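Putative metalloprotease II (Bacteroides fragilis, PDB 4ON1) probably acts as an extracellular zinc-dependent endopeptidase related to fragilysin and encoded by a pathogenicity island. Local coordinates at residues T198-D212 and G238-K252. Residues are numbered along the deposited sequence; the frame is centred on the assembly and turned at random.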
loop_
_atom_site.group_PDB
_atom_site.type_symbol
_atom_site.label_atom_id
_atom_site.label_comp_id
_atom_site.label_asym_id
_atom_site.label_seq_id
_atom_site.Cartn_x
_atom_site.Cartn_y
_atom_site.Cartn_z
ATOM N N THR A 198 -22.281 3.864 11.506
ATOM C CA THR A 198 -22.663 2.750 10.632
ATOM C C THR A 198 -23.106 3.134 9.209
ATOM O O THR A 198 -23.755 2.343 8.522
ATOM C CB THR A 198 -23.826 1.969 11.273
ATOM O OG1 THR A 198 -23.819 2.167 12.694
ATOM C CG2 THR A 198 -23.731 0.493 10.955
ATOM N N TYR A 199 -22.741 4.327 8.760
ATOM C CA TYR A 199 -23.600 5.070 7.836
ATOM C C TYR A 199 -23.782 4.580 6.371
ATOM O O TYR A 199 -24.913 4.556 5.883
ATOM C CB TYR A 199 -23.125 6.524 7.837
ATOM C CG TYR A 199 -23.407 7.193 9.166
ATOM C CD1 TYR A 199 -22.527 8.126 9.700
ATOM C CD2 TYR A 199 -24.558 6.891 9.888
ATOM C CE1 TYR A 199 -22.783 8.737 10.923
ATOM C CE2 TYR A 199 -24.818 7.488 11.111
ATOM C CZ TYR A 199 -23.929 8.413 11.623
ATOM O OH TYR A 199 -24.190 9.013 12.836
ATOM N N PRO A 200 -22.704 4.188 5.660
ATOM C CA PRO A 200 -21.278 4.062 5.966
ATOM C C PRO A 200 -20.539 5.383 5.847
ATOM O O PRO A 200 -20.659 6.080 4.840
ATOM C CB PRO A 200 -20.779 3.070 4.908
ATOM C CG PRO A 200 -21.779 3.159 3.768
ATOM C CD PRO A 200 -22.941 4.012 4.215
ATOM N N ALA A 201 -19.775 5.727 6.874
ATOM C CA ALA A 201 -18.999 6.951 6.822
ATOM C C ALA A 201 -17.860 6.817 5.812
ATOM O O ALA A 201 -17.202 5.782 5.740
ATOM C CB ALA A 201 -18.462 7.287 8.194
ATOM N N THR A 202 -17.626 7.872 5.037
ATOM C CA THR A 202 -16.510 7.886 4.104
ATOM C C THR A 202 -15.236 8.335 4.808
ATOM O O THR A 202 -15.171 9.425 5.361
ATOM C CB THR A 202 -16.776 8.817 2.902
ATOM O OG1 THR A 202 -17.887 8.321 2.145
ATOM C CG2 THR A 202 -15.551 8.879 2.000
ATOM N N LEU A 203 -14.224 7.478 4.799
ATOM C CA LEU A 203 -12.913 7.848 5.308
ATOM C C LEU A 203 -11.985 8.129 4.132
ATOM O O LEU A 203 -11.697 7.231 3.339
ATOM C CB LEU A 203 -12.347 6.737 6.197
ATOM C CG LEU A 203 -10.996 6.988 6.868
ATOM C CD1 LEU A 203 -10.994 8.317 7.619
ATOM C CD2 LEU A 203 -10.662 5.843 7.799
ATOM N N GLU A 204 -11.546 9.378 3.992
ATOM C CA GLU A 204 -10.652 9.737 2.885
ATOM C C GLU A 204 -9.227 9.985 3.352
ATOM O O GLU A 204 -8.986 10.871 4.172
ATOM C CB GLU A 204 -11.158 10.977 2.134
ATOM C CG GLU A 204 -10.245 11.396 0.967
ATOM C CD GLU A 204 -10.756 12.617 0.203
ATOM O OE1 GLU A 204 -11.660 13.317 0.707
ATOM O OE2 GLU A 204 -10.251 12.880 -0.910
ATOM N N PHE A 205 -8.288 9.191 2.842
ATOM C CA PHE A 205 -6.872 9.409 3.121
ATOM C C PHE A 205 -6.238 10.274 2.048
ATOM O O PHE A 205 -6.357 9.976 0.854
ATOM C CB PHE A 205 -6.119 8.080 3.219
ATOM C CG PHE A 205 -6.557 7.233 4.362
ATOM C CD1 PHE A 205 -6.096 7.488 5.646
ATOM C CD2 PHE A 205 -7.459 6.196 4.163
ATOM C CE1 PHE A 205 -6.515 6.711 6.708
ATOM C CE2 PHE A 205 -7.886 5.414 5.223
ATOM C CZ PHE A 205 -7.409 5.668 6.497
ATOM N N MET A 206 -5.572 11.345 2.475
ATOM C CA MET A 206 -4.837 12.197 1.553
ATOM C C MET A 206 -3.382 11.760 1.539
ATOM O O MET A 206 -2.647 11.954 2.509
ATOM C CB MET A 206 -4.958 13.670 1.948
ATOM C CG MET A 206 -6.390 14.178 2.086
ATOM S SD MET A 206 -7.225 14.277 0.485
ATOM C CE MET A 206 -6.429 15.744 -0.188
ATOM N N LEU A 207 -2.975 11.145 0.435
ATOM C CA LEU A 207 -1.635 10.590 0.336
ATOM C C LEU A 207 -0.760 11.552 -0.451
ATOM O O LEU A 207 -0.941 11.745 -1.654
ATOM C CB LEU A 207 -1.677 9.209 -0.315
ATOM C CG LEU A 207 -2.652 8.232 0.356
ATOM C CD1 LEU A 207 -2.646 6.900 -0.349
ATOM C CD2 LEU A 207 -2.293 8.031 1.807
ATOM N N ILE A 208 0.180 12.175 0.242
ATOM C CA ILE A 208 0.933 13.272 -0.341
ATOM C C ILE A 208 2.336 12.814 -0.706
ATOM O O ILE A 208 3.108 12.421 0.165
ATOM C CB ILE A 208 1.021 14.468 0.627
ATOM C CG1 ILE A 208 -0.374 14.857 1.142
ATOM C CG2 ILE A 208 1.691 15.654 -0.061
ATOM C CD1 ILE A 208 -1.382 15.210 0.026
ATOM N N LYS A 209 2.661 12.847 -1.995
ATOM C CA LYS A 209 3.995 12.435 -2.444
ATOM C C LYS A 209 5.019 13.511 -2.151
ATOM O O LYS A 209 4.888 14.640 -2.619
ATOM C CB LYS A 209 3.998 12.109 -3.945
ATOM C CG LYS A 209 3.086 10.940 -4.296
ATOM C CD LYS A 209 2.867 10.812 -5.796
ATOM C CE LYS A 209 4.136 10.373 -6.503
ATOM N NZ LYS A 209 3.884 10.152 -7.952
ATOM N N GLU A 210 6.036 13.157 -1.369
ATOM C CA GLU A 210 7.143 14.066 -1.085
ATOM C C GLU A 210 7.840 14.430 -2.394
ATOM O O GLU A 210 8.088 13.568 -3.237
ATOM C CB GLU A 210 8.127 13.429 -0.096
ATOM C CG GLU A 210 9.374 14.266 0.208
ATOM C CD GLU A 210 10.338 13.562 1.163
ATOM O OE1 GLU A 210 9.882 13.023 2.198
ATOM O OE2 GLU A 210 11.549 13.530 0.864
ATOM N N LYS A 211 8.086 15.716 -2.604
ATOM C CA LYS A 211 8.795 16.140 -3.808
ATOM C C LYS A 211 10.222 15.605 -3.820
ATOM O O LYS A 211 10.953 15.740 -2.836
ATOM C CB LYS A 211 8.800 17.659 -3.944
ATOM C CG LYS A 211 9.398 18.120 -5.278
ATOM C CD LYS A 211 9.377 19.627 -5.406
ATOM C CE LYS A 211 9.909 20.072 -6.763
ATOM N NZ LYS A 211 9.906 21.559 -6.893
ATOM N N ASP A 212 10.594 14.980 -4.935
ATOM C CA ASP A 212 11.868 14.280 -5.087
ATOM C C ASP A 212 12.013 13.149 -4.079
ATOM O O ASP A 212 13.119 12.681 -3.828
ATOM C CB ASP A 212 13.055 15.244 -4.964
ATOM C CG ASP A 212 12.975 16.403 -5.946
ATOM O OD1 ASP A 212 12.486 16.194 -7.077
ATOM O OD2 ASP A 212 13.407 17.519 -5.587
ATOM N N GLY A 238 -19.863 -2.600 6.392
ATOM C CA GLY A 238 -20.576 -1.380 6.075
ATOM C C GLY A 238 -20.369 -0.247 7.060
ATOM O O GLY A 238 -21.126 0.716 7.055
ATOM N N PHE A 239 -19.347 -0.343 7.904
ATOM C CA PHE A 239 -19.052 0.757 8.821
ATOM C C PHE A 239 -18.433 1.953 8.092
ATOM O O PHE A 239 -18.766 3.103 8.375
ATOM C CB PHE A 239 -18.128 0.293 9.943
ATOM C CG PHE A 239 -18.806 -0.586 10.957
ATOM C CD1 PHE A 239 -18.193 -1.743 11.411
ATOM C CD2 PHE A 239 -20.051 -0.244 11.466
ATOM C CE1 PHE A 239 -18.818 -2.559 12.349
ATOM C CE2 PHE A 239 -20.680 -1.050 12.406
ATOM C CZ PHE A 239 -20.058 -2.211 12.847
ATOM N N ILE A 240 -17.523 1.682 7.161
ATOM C CA ILE A 240 -16.887 2.752 6.405
ATOM C C ILE A 240 -16.759 2.399 4.929
ATOM O O ILE A 240 -16.854 1.234 4.550
ATOM C CB ILE A 240 -15.466 3.079 6.930
ATOM C CG1 ILE A 240 -14.494 1.956 6.559
ATOM C CG2 ILE A 240 -15.477 3.351 8.436
ATOM C CD1 ILE A 240 -13.094 2.113 7.161
ATOM N N THR A 241 -16.578 3.426 4.106
ATOM C CA THR A 241 -16.016 3.266 2.776
ATOM C C THR A 241 -14.726 4.062 2.807
ATOM O O THR A 241 -14.605 5.019 3.574
ATOM C CB THR A 241 -16.942 3.783 1.654
ATOM O OG1 THR A 241 -17.217 5.172 1.875
ATOM C CG2 THR A 241 -18.247 2.995 1.625
ATOM N N VAL A 242 -13.758 3.677 1.987
ATOM C CA VAL A 242 -12.460 4.317 2.054
ATOM C C VAL A 242 -12.117 4.941 0.713
ATOM O O VAL A 242 -12.360 4.365 -0.344
ATOM C CB VAL A 242 -11.357 3.330 2.469
ATOM C CG1 VAL A 242 -10.042 4.053 2.585
ATOM C CG2 VAL A 242 -11.700 2.694 3.811
ATOM N N LYS A 243 -11.597 6.159 0.772
ATOM C CA LYS A 243 -11.142 6.855 -0.414
ATOM C C LYS A 243 -9.676 7.204 -0.217
ATOM O O LYS A 243 -9.288 7.694 0.843
ATOM C CB LYS A 243 -11.997 8.100 -0.666
ATOM C CG LYS A 243 -11.624 8.893 -1.909
ATOM C CD LYS A 243 -12.523 10.120 -2.043
ATOM C CE LYS A 243 -12.206 10.910 -3.306
ATOM N NZ LYS A 243 -13.221 11.974 -3.579
ATOM N N TYR A 244 -8.859 6.923 -1.226
ATOM C CA TYR A 244 -7.446 7.290 -1.187
ATOM C C TYR A 244 -7.156 8.325 -2.264
ATOM O O TYR A 244 -7.311 8.048 -3.449
ATOM C CB TYR A 244 -6.547 6.071 -1.396
ATOM C CG TYR A 244 -6.814 4.910 -0.463
ATOM C CD1 TYR A 244 -6.138 4.796 0.741
ATOM C CD2 TYR A 244 -7.734 3.923 -0.795
ATOM C CE1 TYR A 244 -6.375 3.725 1.603
ATOM C CE2 TYR A 244 -7.972 2.849 0.052
ATOM C CZ TYR A 244 -7.286 2.757 1.248
ATOM O OH TYR A 244 -7.520 1.688 2.092
ATOM N N THR A 245 -6.755 9.520 -1.851
ATOM C CA THR A 245 -6.470 10.590 -2.800
ATOM C C THR A 245 -4.974 10.843 -2.852
ATOM O O THR A 245 -4.370 11.266 -1.870
ATOM C CB THR A 245 -7.226 11.878 -2.435
ATOM O OG1 THR A 245 -8.630 11.618 -2.527
ATOM C CG2 THR A 245 -6.862 13.015 -3.389
ATOM N N ILE A 246 -4.371 10.528 -3.989
ATOM C CA ILE A 246 -2.930 10.653 -4.151
ATOM C C ILE A 246 -2.573 11.953 -4.855
ATOM O O ILE A 246 -2.995 12.182 -5.989
ATOM C CB ILE A 246 -2.350 9.464 -4.959
ATOM C CG1 ILE A 246 -2.682 8.131 -4.281
ATOM C CG2 ILE A 246 -0.834 9.613 -5.136
ATOM C CD1 ILE A 246 -2.581 6.927 -5.233
ATOM N N LYS A 247 -1.784 12.792 -4.191
ATOM C CA LYS A 247 -1.420 14.099 -4.747
ATOM C C LYS A 247 0.076 14.343 -4.733
ATOM O O LYS A 247 0.768 13.919 -3.808
ATOM C CB LYS A 247 -2.101 15.229 -3.969
ATOM C CG LYS A 247 -3.604 15.124 -3.869
ATOM C CD LYS A 247 -4.169 16.273 -3.032
ATOM C CE LYS A 247 -3.981 17.613 -3.726
ATOM N NZ LYS A 247 -4.619 17.645 -5.074
ATOM N N ASP A 248 0.576 15.022 -5.761
ATOM C CA ASP A 248 1.937 15.544 -5.712
ATOM C C ASP A 248 1.996 16.799 -4.851
ATOM O O ASP A 248 0.993 17.481 -4.660
ATOM C CB ASP A 248 2.470 15.849 -7.115
ATOM C CG ASP A 248 2.746 14.590 -7.919
ATOM O OD1 ASP A 248 3.692 13.855 -7.561
ATOM O OD2 ASP A 248 2.021 14.336 -8.904
ATOM N N SER A 249 3.182 17.089 -4.330
ATOM C CA SER A 249 3.407 18.271 -3.512
ATOM C C SER A 249 4.698 18.942 -3.937
ATOM O O SER A 249 5.423 18.429 -4.790
ATOM C CB SER A 249 3.493 17.914 -2.030
ATOM O OG SER A 249 4.783 17.417 -1.745
ATOM N N SER A 250 4.987 20.091 -3.339
ATOM C CA SER A 250 6.288 20.710 -3.527
ATOM C C SER A 250 7.048 20.660 -2.203
ATOM O O SER A 250 7.959 21.448 -1.960
ATOM C CB SER A 250 6.143 22.149 -4.036
ATOM O OG SER A 250 5.643 22.993 -3.018
ATOM N N HIS A 251 6.664 19.721 -1.342
ATOM C CA HIS A 251 7.306 19.588 -0.038
ATOM C C HIS A 251 8.437 18.574 -0.092
ATOM O O HIS A 251 8.212 17.398 -0.389
ATOM C CB HIS A 251 6.293 19.179 1.029
ATOM C CG HIS A 251 6.907 18.900 2.366
ATOM N ND1 HIS A 251 7.447 19.890 3.160
ATOM C CD2 HIS A 251 7.051 17.743 3.057
ATOM C CE1 HIS A 251 7.904 19.354 4.278
ATOM N NE2 HIS A 251 7.675 18.051 4.243
ATOM N N LYS A 252 9.654 19.045 0.172
ATOM C CA LYS A 252 10.851 18.196 0.203
ATOM C C LYS A 252 11.298 17.886 1.627
ATOM O O LYS A 252 10.908 18.579 2.567
ATOM C CB LYS A 252 11.995 18.875 -0.548
ATOM C CG LYS A 252 11.657 19.281 -1.968
ATOM C CD LYS A 252 12.807 20.077 -2.580
ATOM C CE LYS A 252 12.436 20.665 -3.932
ATOM N NZ LYS A 252 13.523 21.521 -4.491
HETATM O O HOH W 1 -19.717 6.256 2.610
HETATM O O HOH W 2 -13.248 13.842 -1.849
HETATM O O HOH W 3 5.391 15.310 -5.371
HETATM O O HOH W 4 2.359 11.599 -9.733
#
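Ala201–Lys209 and Ile240–Asp248 are neighbouring parallel strands of the protease sheet, joined through the helical stretch between them. Their axes pass 4.6 Å apart at 20°. A backbone ladder runs from Ala201 N to Phe239 O through to Lys209 N to Lys247 O. It is straightest at Thr245 N to Phe205 O (2.8 Å, 177°).

On the face of Phe205 and Leu207 the packing is apolar. The rings of Phe205 and Tyr244 lie side by side, nearly parallel, but slid so far that they barely overlap. Val242 CG1 touches both: it meets the Phe205 edge in plane, 3.7 Å from CE2, and lies over one face of Tyr244, offset toward the rim. Leu207 CD1 reaches Tyr244 CB and Ile246 CG1. Helix 217-230 covers this face with Ile224, and its Thr228 bonds Tyr244 OH.

The face of Glu204 is more polar. The extended Glu204 chain, CG anti to the backbone N (chi1 180°), carries its carboxylate across to Thr245. Thr245 OG1 donates to the anti lone pair of Glu204 OE2 at 2.6 Å. Glu204 OE1 pairs with Lys282 and also accepts a hydrogen bond from a water that accepts one from Lys243 NZ. Met206 SD lies along Thr245, 3.8 Å from its CB.

Past the strands, Ser249 OG donates to Lys209 O (2.9 Å). It also accepts from His251 N, which makes an ST turn. Lys211 N then bonds His251 O, resuming the pairing. Lys209 NZ and Asp248 OD1 form a long salt bridge of 3.7 Å, and a water links Lys209 NZ to Asp248 OD2.

Strand 284-288 flanks Ala201–Lys209 on its other edge. Parallel strands backed by a helix, near a zinc-binding HExxH helix, are typical of the upper subdomain of metzincin proteases.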